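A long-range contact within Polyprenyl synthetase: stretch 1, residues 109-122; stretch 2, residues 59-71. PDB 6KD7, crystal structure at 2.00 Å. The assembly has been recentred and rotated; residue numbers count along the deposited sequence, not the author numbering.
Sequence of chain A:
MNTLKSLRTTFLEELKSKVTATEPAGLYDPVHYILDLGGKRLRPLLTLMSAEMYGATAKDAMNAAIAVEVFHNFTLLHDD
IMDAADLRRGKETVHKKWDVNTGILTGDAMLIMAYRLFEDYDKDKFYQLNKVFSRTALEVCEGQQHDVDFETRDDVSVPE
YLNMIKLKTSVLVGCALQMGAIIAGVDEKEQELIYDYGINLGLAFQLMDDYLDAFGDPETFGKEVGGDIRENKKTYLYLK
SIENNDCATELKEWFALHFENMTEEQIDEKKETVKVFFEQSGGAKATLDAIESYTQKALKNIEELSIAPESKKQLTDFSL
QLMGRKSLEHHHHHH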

# COMPACT_ATOMS: atom_id res chain seq x y z
N ALA A 109 -27.25 12.53 7.67
CA ALA A 109 -27.93 13.81 7.95
C ALA A 109 -29.02 14.01 6.88
O ALA A 109 -30.14 14.42 7.25
CB ALA A 109 -26.99 14.96 8.02
N MET A 110 -28.79 13.59 5.64
CA MET A 110 -29.77 13.81 4.55
C MET A 110 -30.97 12.90 4.79
O MET A 110 -32.10 13.36 4.55
CB MET A 110 -29.17 13.59 3.16
CG MET A 110 -28.19 14.71 2.78
SD MET A 110 -27.48 14.44 1.14
CE MET A 110 -28.96 14.72 0.19
N LEU A 111 -30.77 11.63 5.17
CA LEU A 111 -31.94 10.76 5.47
C LEU A 111 -32.85 11.41 6.54
O LEU A 111 -34.09 11.45 6.38
CB LEU A 111 -31.50 9.37 5.90
CG LEU A 111 -32.62 8.40 6.26
CD1 LEU A 111 -33.66 8.31 5.14
CD2 LEU A 111 -32.02 7.02 6.52
N ILE A 112 -32.25 12.00 7.55
CA ILE A 112 -32.99 12.59 8.69
C ILE A 112 -33.69 13.86 8.18
O ILE A 112 -34.85 14.08 8.54
CB ILE A 112 -32.03 12.86 9.87
CG1 ILE A 112 -31.41 11.57 10.42
CG2 ILE A 112 -32.75 13.61 10.96
CD1 ILE A 112 -30.10 11.86 11.24
N MET A 113 -33.02 14.68 7.37
CA MET A 113 -33.61 15.91 6.80
C MET A 113 -34.83 15.55 5.94
O MET A 113 -35.84 16.31 5.95
CB MET A 113 -32.57 16.64 5.96
CG MET A 113 -31.45 17.21 6.79
SD MET A 113 -30.04 17.72 5.74
CE MET A 113 -30.68 19.26 5.08
N ALA A 114 -34.77 14.43 5.23
CA ALA A 114 -35.90 13.97 4.42
C ALA A 114 -37.10 13.77 5.35
O ALA A 114 -38.19 14.26 5.05
CB ALA A 114 -35.57 12.70 3.69
N TYR A 115 -36.91 13.00 6.43
CA TYR A 115 -38.01 12.70 7.38
C TYR A 115 -38.60 14.02 7.87
O TYR A 115 -39.80 14.11 7.97
CB TYR A 115 -37.53 11.84 8.55
CG TYR A 115 -37.49 10.37 8.27
CD1 TYR A 115 -38.65 9.63 8.36
CD2 TYR A 115 -36.31 9.70 8.03
CE1 TYR A 115 -38.66 8.27 8.11
CE2 TYR A 115 -36.30 8.33 7.81
CZ TYR A 115 -37.48 7.61 7.88
OH TYR A 115 -37.58 6.27 7.68
N ARG A 116 -37.75 14.99 8.17
CA ARG A 116 -38.21 16.27 8.75
C ARG A 116 -39.10 17.06 7.78
O ARG A 116 -39.85 17.89 8.26
CB ARG A 116 -37.01 17.08 9.23
CG ARG A 116 -36.09 16.28 10.13
CD ARG A 116 -35.70 17.08 11.33
NE ARG A 116 -35.04 18.33 11.03
CZ ARG A 116 -35.04 19.35 11.87
NH1 ARG A 116 -34.40 20.46 11.57
NH2 ARG A 116 -35.69 19.25 13.01
N LEU A 117 -38.97 16.82 6.49
CA LEU A 117 -39.74 17.58 5.48
C LEU A 117 -41.22 17.14 5.51
O LEU A 117 -42.03 17.81 4.86
CB LEU A 117 -39.07 17.40 4.10
CG LEU A 117 -37.86 18.33 3.87
CD1 LEU A 117 -36.88 17.74 2.88
CD2 LEU A 117 -38.28 19.71 3.40
N PHE A 118 -41.57 16.05 6.20
CA PHE A 118 -42.98 15.63 6.38
C PHE A 118 -43.67 16.46 7.48
O PHE A 118 -44.87 16.40 7.57
CB PHE A 118 -43.07 14.14 6.68
CG PHE A 118 -42.54 13.28 5.59
CD1 PHE A 118 -42.78 13.58 4.27
CD2 PHE A 118 -41.81 12.14 5.86
CE1 PHE A 118 -42.30 12.79 3.24
CE2 PHE A 118 -41.30 11.37 4.83
CZ PHE A 118 -41.54 11.69 3.52
N GLU A 119 -42.95 17.21 8.29
CA GLU A 119 -43.50 17.72 9.59
C GLU A 119 -44.62 18.75 9.41
O GLU A 119 -45.41 18.84 10.35
CB GLU A 119 -42.41 18.28 10.50
CG GLU A 119 -41.59 17.16 11.11
CD GLU A 119 -40.29 17.52 11.81
OE1 GLU A 119 -40.10 18.70 12.08
OE2 GLU A 119 -39.57 16.57 12.23
N ASP A 120 -44.68 19.50 8.29
CA ASP A 120 -45.79 20.47 8.06
C ASP A 120 -47.09 19.77 7.67
O ASP A 120 -48.08 20.45 7.71
CB ASP A 120 -45.48 21.52 6.99
CG ASP A 120 -44.42 22.46 7.45
OD1 ASP A 120 -44.12 22.45 8.66
OD2 ASP A 120 -43.88 23.17 6.61
N TYR A 121 -47.09 18.48 7.37
CA TYR A 121 -48.36 17.80 7.02
C TYR A 121 -49.23 17.56 8.26
O TYR A 121 -48.71 17.55 9.38
CB TYR A 121 -48.11 16.57 6.15
CG TYR A 121 -47.55 16.94 4.81
CD1 TYR A 121 -48.36 17.47 3.82
CD2 TYR A 121 -46.20 16.84 4.54
CE1 TYR A 121 -47.85 17.85 2.60
CE2 TYR A 121 -45.67 17.23 3.32
CZ TYR A 121 -46.50 17.73 2.34
OH TYR A 121 -45.99 18.11 1.14
N ASP A 122 -50.54 17.45 8.06
CA ASP A 122 -51.49 17.15 9.16
C ASP A 122 -51.13 15.74 9.66
O ASP A 122 -50.48 15.00 8.91
CB ASP A 122 -52.95 17.34 8.73
CG ASP A 122 -53.50 16.32 7.74
OD1 ASP A 122 -53.27 15.10 7.90
OD2 ASP A 122 -54.20 16.75 6.83
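Stretch 2 (59-71) KDAMNAAIAVEVF

Stretch 2 is helical throughout residues 59-71, as part of a helix that begins earlier and continues later in the chain, and it runs nearly antiparallel to the helix of stretch 1. The N-to-C directions of the two helices differ by 165° (signed crossing angle -165°), and their axes approach to 8.3 Å. This spacing is close for a helix pair and reflects the small residues at its centre. Because the directions oppose, the start of stretch 1 lies beside the end of stretch 2, and the register descends from F71 toward D60 as stretch 1 is followed forward. Together the two segments bury 686 Å², both sides summed.

The contact opens at M110, whose CB points toward stretch 2. V70, in the t rotamer, packs over this turn, with its CG1 3.2 Å from the backbone O of M110 and 4.0 Å from M110 CB. L111 is paired with F71, their CA atoms 5.7 Å apart. The CB of L111 points sideways, but the end of its side chain comes nearer, so that CD1 meets CD1 of F71 at 3.7 Å, at the edge of the phenylalanine ring. I112 points away and makes no contact.

One turn later, A114 and A67 form the tightest point of the backbone register, with a CA-CA distance of 4.3 Å. Both direct CB toward the opposing segment, and the absence of longer side chains lets the backbones come this close: A67 CB lies 3.5 Å from A114 O and 4.4 Å from A114 CB. A114 CB also lies 4.1 Å from V70 CG1.

Regular helical bonding gives way after this turn, although residues 117-120 keep helical phi/psi values, and a type I turn spans R116 to E119. L117 points toward stretch 2 and has the largest covered area of any residue in the contact. Its CD1 reaches I66 CG2 at 3.6 Å and V70 CG2 at 4.2 Å, while its CB is 4.1 Å from A67 CB. L117 O faces N63, 3.2 Å from N63 CB, and is left buried without a polar partner. F118 starts out away from stretch 2, yet its ring returns to it: CE1 is 3.6 Å from A67 CB and 4.1 Å from A64 CA, the latter at the ring edge.

A second type I turn, F118 to Y121, brings the last contacts into place. At the exposed margin, D120 OD2 lies 3.3 Å from N63 ND2. Y121 then reaches the kink of the stretch 2 helix, where the N atoms of N63 and A64 lack bonds to the preceding turn. Its hydroxyl donates a hydrogen bond to D60 O (OH to O, 2.7 Å) and accepts one from A64 N (N to OH, 3.2 Å; 156° at the hydrogen). The tyrosine thus bridges the interrupted helix, supplying A64 N with an acceptor.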

# COMPACT_ATOMS: atom_id res chain seq x y z
N LYS A 59 -47.90 22.86 -4.77
CA LYS A 59 -47.43 23.55 -3.55
C LYS A 59 -47.75 22.68 -2.34
O LYS A 59 -46.93 22.63 -1.44
CB LYS A 59 -48.10 24.92 -3.45
CG LYS A 59 -47.78 25.70 -2.19
CD LYS A 59 -48.64 26.92 -1.99
CE LYS A 59 -48.65 27.39 -0.55
NZ LYS A 59 -49.20 28.76 -0.43
N ASP A 60 -48.89 22.00 -2.35
CA ASP A 60 -49.27 21.19 -1.17
C ASP A 60 -48.27 20.03 -1.05
O ASP A 60 -47.83 19.77 0.07
CB ASP A 60 -50.67 20.57 -1.21
CG ASP A 60 -51.86 21.53 -1.12
OD1 ASP A 60 -51.72 22.58 -0.40
OD2 ASP A 60 -52.91 21.22 -1.80
N ALA A 61 -47.93 19.39 -2.17
CA ALA A 61 -47.09 18.18 -2.26
C ALA A 61 -45.59 18.50 -2.17
O ALA A 61 -44.80 17.57 -2.14
CB ALA A 61 -47.42 17.44 -3.52
N MET A 62 -45.21 19.76 -2.13
CA MET A 62 -43.84 20.18 -2.44
C MET A 62 -42.89 19.60 -1.37
O MET A 62 -41.88 19.04 -1.77
CB MET A 62 -43.69 21.69 -2.46
CG MET A 62 -42.36 22.19 -3.05
SD MET A 62 -42.03 21.60 -4.73
CE MET A 62 -43.39 22.36 -5.64
N ASN A 63 -43.18 19.78 -0.08
CA ASN A 63 -42.27 19.31 1.01
C ASN A 63 -42.04 17.79 0.84
O ASN A 63 -40.88 17.37 0.88
CB ASN A 63 -42.78 19.72 2.39
CG ASN A 63 -42.51 21.18 2.68
OD1 ASN A 63 -41.92 21.89 1.89
ND2 ASN A 63 -42.90 21.62 3.86
N ALA A 64 -43.07 17.02 0.54
CA ALA A 64 -42.96 15.57 0.33
C ALA A 64 -42.12 15.25 -0.92
O ALA A 64 -41.39 14.23 -0.92
CB ALA A 64 -44.30 14.94 0.20
N ALA A 65 -42.32 16.00 -2.00
CA ALA A 65 -41.53 15.89 -3.25
C ALA A 65 -40.05 16.12 -2.92
O ALA A 65 -39.21 15.34 -3.35
CB ALA A 65 -42.01 16.92 -4.26
N ILE A 66 -39.75 17.16 -2.17
CA ILE A 66 -38.37 17.46 -1.76
C ILE A 66 -37.83 16.33 -0.87
O ILE A 66 -36.67 15.94 -1.09
CB ILE A 66 -38.32 18.82 -1.09
CG1 ILE A 66 -38.69 19.90 -2.11
CG2 ILE A 66 -36.94 19.06 -0.47
CD1 ILE A 66 -38.79 21.29 -1.51
N ALA A 67 -38.65 15.73 0.01
CA ALA A 67 -38.20 14.58 0.84
C ALA A 67 -37.72 13.46 -0.10
O ALA A 67 -36.71 12.80 0.18
CB ALA A 67 -39.30 14.05 1.73
N VAL A 68 -38.52 13.18 -1.10
CA VAL A 68 -38.22 12.10 -2.06
C VAL A 68 -36.83 12.35 -2.68
O VAL A 68 -36.05 11.41 -2.75
CB VAL A 68 -39.34 11.99 -3.09
CG1 VAL A 68 -38.89 11.29 -4.35
CG2 VAL A 68 -40.51 11.28 -2.49
N GLU A 69 -36.57 13.56 -3.14
CA GLU A 69 -35.31 13.91 -3.82
C GLU A 69 -34.17 13.85 -2.79
O GLU A 69 -33.08 13.41 -3.17
CB GLU A 69 -35.41 15.29 -4.47
CG GLU A 69 -34.12 15.78 -5.16
CD GLU A 69 -33.83 15.06 -6.47
OE1 GLU A 69 -34.54 14.10 -6.84
OE2 GLU A 69 -32.87 15.47 -7.12
N VAL A 70 -34.40 14.35 -1.58
CA VAL A 70 -33.32 14.32 -0.56
C VAL A 70 -33.01 12.86 -0.26
O VAL A 70 -31.82 12.50 -0.27
CB VAL A 70 -33.70 15.12 0.67
CG1 VAL A 70 -32.71 14.91 1.80
CG2 VAL A 70 -33.78 16.60 0.31
N PHE A 71 -34.03 12.03 -0.16
CA PHE A 71 -33.87 10.59 0.12
C PHE A 71 -33.06 9.97 -0.99
O PHE A 71 -32.06 9.29 -0.69
CB PHE A 71 -35.20 9.84 0.28
CG PHE A 71 -35.00 8.37 0.39
CD1 PHE A 71 -34.51 7.81 1.56
CD2 PHE A 71 -35.20 7.55 -0.69
CE1 PHE A 71 -34.24 6.45 1.64
CE2 PHE A 71 -34.93 6.19 -0.61
CZ PHE A 71 -34.45 5.65 0.55